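Local coordinates for SusD homolog (Bacteroides thetaiotaomicron VPI-5482, PDB 3FDH), which probably binds glycans at the outer surface of the outer membrane, as a lipoprotein of the SusD/RagB family, at residues A[252-255]-A[260-263]; A[22-27]-A[86-91]. All blocks are in the same frame, centred on the assembly; numbering follows the deposited sequence. Where two conformers were deposited one is given.

Contact 1. Residues A[252-255]-A[260-263]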
loop_
_atom_site.group_PDB
_atom_site.type_symbol
_atom_site.label_atom_id
_atom_site.label_comp_id
_atom_site.label_asym_id
_atom_site.label_seq_id
_atom_site.Cartn_x
_atom_site.Cartn_y
_atom_site.Cartn_z
ATOM N N TYR A 252 0.891 -3.516 -12.951
ATOM C CA TYR A 252 1.147 -3.737 -14.366
ATOM C C TYR A 252 -0.115 -4.289 -15.041
ATOM O O TYR A 252 -0.502 -3.887 -16.158
ATOM C CB TYR A 252 2.332 -4.710 -14.554
ATOM C CG TYR A 252 2.438 -5.260 -15.955
ATOM C CD1 TYR A 252 1.685 -6.360 -16.355
ATOM C CD2 TYR A 252 3.308 -4.698 -16.870
ATOM C CE1 TYR A 252 1.784 -6.848 -17.643
ATOM C CE2 TYR A 252 3.411 -5.176 -18.142
ATOM C CZ TYR A 252 2.648 -6.244 -18.531
ATOM O OH TYR A 252 2.780 -6.732 -19.798
ATOM N N GLY A 253 -0.780 -5.177 -14.310
ATOM C CA GLY A 253 -1.960 -5.873 -14.801
ATOM C C GLY A 253 -3.092 -4.949 -15.128
ATOM O O GLY A 253 -3.753 -5.074 -16.174
ATOM N N PHE A 254 -3.332 -4.019 -14.224
ATOM C CA PHE A 254 -4.371 -3.013 -14.430
ATOM C C PHE A 254 -4.118 -2.210 -15.686
ATOM O O PHE A 254 -5.008 -2.031 -16.509
ATOM C CB PHE A 254 -4.507 -2.040 -13.258
ATOM C CG PHE A 254 -5.391 -0.861 -13.590
ATOM C CD1 PHE A 254 -6.766 -0.988 -13.584
ATOM C CD2 PHE A 254 -4.834 0.359 -13.979
ATOM C CE1 PHE A 254 -7.567 0.085 -13.930
ATOM C CE2 PHE A 254 -5.637 1.423 -14.336
ATOM C CZ PHE A 254 -6.991 1.288 -14.306
ATOM N N TYR A 255 -2.891 -1.749 -15.854
ATOM C CA TYR A 255 -2.552 -0.939 -17.036
ATOM C C TYR A 255 -2.606 -1.767 -18.315
ATOM O O TYR A 255 -2.959 -1.300 -19.393
ATOM C CB TYR A 255 -1.173 -0.258 -16.903
ATOM C CG TYR A 255 -0.948 0.688 -18.059
ATOM C CD1 TYR A 255 -1.491 1.969 -18.052
ATOM C CD2 TYR A 255 -0.188 0.307 -19.157
ATOM C CE1 TYR A 255 -1.337 2.825 -19.123
ATOM C CE2 TYR A 255 -0.039 1.143 -20.239
ATOM C CZ TYR A 255 -0.615 2.402 -20.222
ATOM O OH TYR A 255 -0.427 3.224 -21.312
ATOM N N GLY A 260 -5.407 2.588 -18.074
ATOM C CA GLY A 260 -6.175 3.626 -17.392
ATOM C C GLY A 260 -5.523 4.673 -16.546
ATOM O O GLY A 260 -6.206 5.465 -15.903
ATOM N N PHE A 261 -4.210 4.668 -16.560
ATOM C CA PHE A 261 -3.382 5.650 -15.839
ATOM C C PHE A 261 -2.590 6.550 -16.782
ATOM O O PHE A 261 -2.149 6.153 -17.846
ATOM C CB PHE A 261 -2.308 4.985 -14.981
ATOM C CG PHE A 261 -2.805 4.266 -13.751
ATOM C CD1 PHE A 261 -3.721 4.828 -12.902
ATOM C CD2 PHE A 261 -2.246 3.053 -13.414
ATOM C CE1 PHE A 261 -4.102 4.160 -11.763
ATOM C CE2 PHE A 261 -2.607 2.397 -12.274
ATOM C CZ PHE A 261 -3.526 2.945 -11.451
ATOM N N GLY A 262 -2.443 7.778 -16.322
ATOM C CA GLY A 262 -1.653 8.829 -16.936
ATOM C C GLY A 262 -0.703 9.423 -15.894
ATOM O O GLY A 262 -0.947 9.392 -14.699
ATOM N N ALA A 263 0.437 9.893 -16.369
ATOM C CA ALA A 263 1.466 10.468 -15.498
ATOM C C ALA A 263 0.878 11.642 -14.702
ATOM O O ALA A 263 0.240 12.529 -15.261
ATOM C CB ALA A 263 2.638 10.947 -16.352
#

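Contact 2. Residues A[22-27]-A[86-91]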
loop_
_atom_site.group_PDB
_atom_site.type_symbol
_atom_site.label_atom_id
_atom_site.label_comp_id
_atom_site.label_asym_id
_atom_site.label_seq_id
_atom_site.Cartn_x
_atom_site.Cartn_y
_atom_site.Cartn_z
ATOM N N ARG A 22 -1.621 -25.699 4.560
ATOM C CA ARG A 22 -0.540 -25.135 3.749
ATOM C C ARG A 22 -1.029 -24.723 2.365
ATOM O O ARG A 22 -0.639 -23.683 1.837
ATOM C CB ARG A 22 0.666 -26.072 3.664
ATOM C CG ARG A 22 0.441 -27.402 2.997
ATOM C CD ARG A 22 1.627 -28.282 3.253
ATOM N NE ARG A 22 1.554 -29.559 2.565
ATOM C CZ ARG A 22 0.977 -30.656 3.054
ATOM N NH1 ARG A 22 0.390 -30.666 4.254
ATOM N NH2 ARG A 22 0.994 -31.759 2.321
ATOM N N PHE A 23 -1.924 -25.516 1.810
ATOM C CA PHE A 23 -2.452 -25.222 0.475
ATOM C C PHE A 23 -3.371 -23.997 0.523
ATOM O O PHE A 23 -3.453 -23.182 -0.419
ATOM C CB PHE A 23 -3.149 -26.451 -0.115
ATOM C CG PHE A 23 -2.228 -27.644 -0.248
ATOM C CD1 PHE A 23 -1.026 -27.518 -0.921
ATOM C CD2 PHE A 23 -2.542 -28.873 0.339
ATOM C CE1 PHE A 23 -0.165 -28.616 -1.028
ATOM C CE2 PHE A 23 -1.697 -29.945 0.218
ATOM C CZ PHE A 23 -0.513 -29.819 -0.451
ATOM N N ILE A 24 -4.047 -23.847 1.645
ATOM C CA ILE A 24 -4.934 -22.701 1.806
ATOM C C ILE A 24 -4.050 -21.456 1.926
ATOM O O ILE A 24 -4.334 -20.394 1.353
ATOM C CB ILE A 24 -5.861 -22.814 3.043
ATOM C CG1 ILE A 24 -6.692 -24.105 3.001
ATOM C CG2 ILE A 24 -6.791 -21.595 3.113
ATOM C CD1 ILE A 24 -7.474 -24.386 4.288
ATOM N N LEU A 25 -2.947 -21.610 2.644
ATOM C CA LEU A 25 -2.059 -20.469 2.893
ATOM C C LEU A 25 -1.493 -19.950 1.590
ATOM O O LEU A 25 -1.284 -18.754 1.408
ATOM C CB LEU A 25 -0.917 -20.850 3.838
ATOM C CG LEU A 25 0.011 -19.734 4.286
ATOM C CD1 LEU A 25 -0.830 -18.733 5.177
ATOM C CD2 LEU A 25 1.267 -20.280 4.980
ATOM N N ALA A 26 -1.210 -20.861 0.684
ATOM C CA ALA A 26 -0.612 -20.463 -0.619
ATOM C C ALA A 26 -1.572 -19.484 -1.283
ATOM O O ALA A 26 -1.188 -18.442 -1.832
ATOM C CB ALA A 26 -0.390 -21.684 -1.526
ATOM N N ASP A 27 -2.846 -19.814 -1.161
ATOM C CA ASP A 27 -3.904 -19.010 -1.778
ATOM C C ASP A 27 -4.102 -17.694 -1.052
ATOM O O ASP A 27 -4.323 -16.653 -1.662
ATOM C CB ASP A 27 -5.233 -19.761 -1.767
ATOM C CG ASP A 27 -6.288 -19.070 -2.589
ATOM O OD1 ASP A 27 -6.313 -19.250 -3.833
ATOM O OD2 ASP A 27 -7.124 -18.373 -1.985
ATOM N N LEU A 86 -9.752 -13.500 4.483
ATOM C CA LEU A 86 -9.850 -13.510 5.953
ATOM C C LEU A 86 -10.471 -14.810 6.414
ATOM O O LEU A 86 -9.984 -15.459 7.333
ATOM C CB LEU A 86 -10.662 -12.318 6.486
ATOM C CG LEU A 86 -10.955 -12.258 7.993
ATOM C CD1 LEU A 86 -9.677 -12.331 8.774
ATOM C CD2 LEU A 86 -11.737 -10.980 8.412
ATOM N N LYS A 87 -11.533 -15.200 5.743
ATOM C CA LYS A 87 -12.223 -16.436 6.083
ATOM C C LYS A 87 -11.269 -17.607 5.966
ATOM O O LYS A 87 -11.221 -18.465 6.831
ATOM C CB LYS A 87 -13.418 -16.660 5.149
ATOM C CG LYS A 87 -14.227 -17.924 5.430
ATOM C CD LYS A 87 -15.381 -18.070 4.437
ATOM N N ASN A 88 -10.519 -17.621 4.878
ATOM C CA ASN A 88 -9.601 -18.718 4.586
ATOM C C ASN A 88 -8.514 -18.784 5.659
ATOM O O ASN A 88 -8.156 -19.858 6.136
ATOM C CB ASN A 88 -8.970 -18.577 3.183
ATOM C CG ASN A 88 -9.936 -18.906 2.072
ATOM O OD1 ASN A 88 -10.933 -19.602 2.296
ATOM N ND2 ASN A 88 -9.640 -18.433 0.849
ATOM N N ALA A 89 -8.001 -17.618 6.042
ATOM C CA ALA A 89 -6.950 -17.539 7.086
ATOM C C ALA A 89 -7.474 -18.126 8.387
ATOM O O ALA A 89 -6.787 -18.844 9.111
ATOM C CB ALA A 89 -6.486 -16.088 7.309
ATOM N N ARG A 90 -8.734 -17.845 8.636
ATOM C CA ARG A 90 -9.383 -18.278 9.867
ATOM C C ARG A 90 -9.616 -19.770 9.854
ATOM O O ARG A 90 -9.575 -20.421 10.893
ATOM C CB ARG A 90 -10.669 -17.509 10.129
ATOM C CG ARG A 90 -10.370 -16.113 10.627
ATOM C CD ARG A 90 -11.612 -15.279 10.720
ATOM N NE ARG A 90 -11.390 -14.046 11.465
ATOM C CZ ARG A 90 -12.271 -13.054 11.566
ATOM N NH1 ARG A 90 -13.415 -13.112 10.916
ATOM N NH2 ARG A 90 -11.998 -12.000 12.315
ATOM N N ILE A 91 -9.828 -20.297 8.657
ATOM C CA ILE A 91 -10.008 -21.757 8.492
ATOM C C ILE A 91 -8.677 -22.425 8.838
ATOM O O ILE A 91 -8.633 -23.431 9.538
ATOM C CB ILE A 91 -10.497 -22.138 7.081
ATOM C CG1 ILE A 91 -11.979 -21.755 6.922
ATOM C CG2 ILE A 91 -10.327 -23.623 6.834
ATOM C CD1 ILE A 91 -12.496 -21.778 5.483
HETATM O O HOH W 1 -7.577 -16.733 0.161
#

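Contact 1. Residues A[252-255]-A[260-263]
Helix 250-258 runs into strand 261-263 through a short turn, and the two backbones come closest where the CA of Tyr255 stands 5.8 Å from the CA of Gly260. Successive helix residues, Phe254 and Tyr255, reach the strand with their rings. Phe254 presents an edge to the face of Phe261 in a tilted edge-to-face pair, with ring centroids 4.8 Å apart and planes at 53°. Its CE2 lies over the centre of the Phe261 ring, 3.7 Å above the plane, while Phe254 CD2 comes to 3.5 Å from Phe261 CE2 near the rim. The same Phe254 CE2 also touches the backbone of Gly260, 3.8 Å from Gly260 CA, with CZ only slightly farther off, so the ring lies directly against the glycine. Tyr255 swings its ring alongside the strand, CG being anti to its own backbone N (chi1 -173°), and this carries CE1 to 3.7 Å from Phe261 O, which lies at the ring edge near its plane. The aromatic cluster grows beyond the two segments: Phe261 also meets the ring of Phe251, Tyr255 packs edge-to-face with Tyr324, and Leu59 and Thr43 of neighbouring helices touch both Phe254 and Phe261. No hydrogen bond joins the segments. The helix and the strand beyond its turn are thus held together across this junction by aromatic and van der Waals packing, and the buried amide N of Phe261 finds no partner in the model, probably at some energetic cost.

Contact 2. Residues A[22-27]-A[86-91]
Ile24 points its side chain from helix 22-27 into the space between Asn88 and Ile91, which stand nearly one turn apart on helix 86-91. Its two branches divide the work. CG2, anti to the backbone N, leans on the base of Asn88, 3.7 Å from Asn88 CB and equally near Asn88 O, so the methyl meets both side chain and backbone. CD1, at the end of the other branch, reaches Ile91 CG2 at 3.9 Å, and the two isoleucine side chains cross at about a right angle. One turn further along the first helix, Asp27 approaches the amide of Asn88 without a direct hydrogen bond. Asp27 OD2 and Asn88 ND2 are 3.8 Å apart, with the carboxylate and amide planes turned 71° from each other, and a water joins them: it donates to Asp27 OD2 at 2.7 Å and accepts from Asn88 ND2 at 2.8 Å. Asn88 therefore serves both halves of the contact, its CB meeting an aliphatic methyl and its amide reaching the water. The polar link lies toward the exposed Asp27, whereas the Ile24-Ile91 pair continues the apolar side. The helix segments are close to antiparallel, at 157° between their N-to-C directions, and their axes approach to 9.4 Å, a common spacing for packed helices. Helices 21-37 and 76-95 are joined further by Ile24 and Leu25, which both touch Ile92. Behind them lies helix 106-127, met by Leu25 through Met111 and by Leu86 and Ala89 through Cys120, Ile123 and Ala116; helices 21-37 and 76-95 thus both pack on helix 106-127, with this contact on the surface of that group.

Overall arrangement
From the N terminus the chain enters helix 21-37, passes through helix 40-48, strand 52-54 and helix 57-63, and returns on helix 76-95, where contact 2 closes a loop with 58 residues between its segments. Contact 1 opens much later and closes over only four intervening residues, so the two follow in series, neither nesting nor crossing. Their centres lie 30 Å apart and their nearest atoms about 17 Å, with no touch. Yet the loop closed by contact 2 leads to contact 1: strand 52-54 pairs antiparallel with strand 261-263, and helices 40-48 and 57-63 pack on its phenylalanines. The N-terminal helices are thereby tied to the middle of the chain.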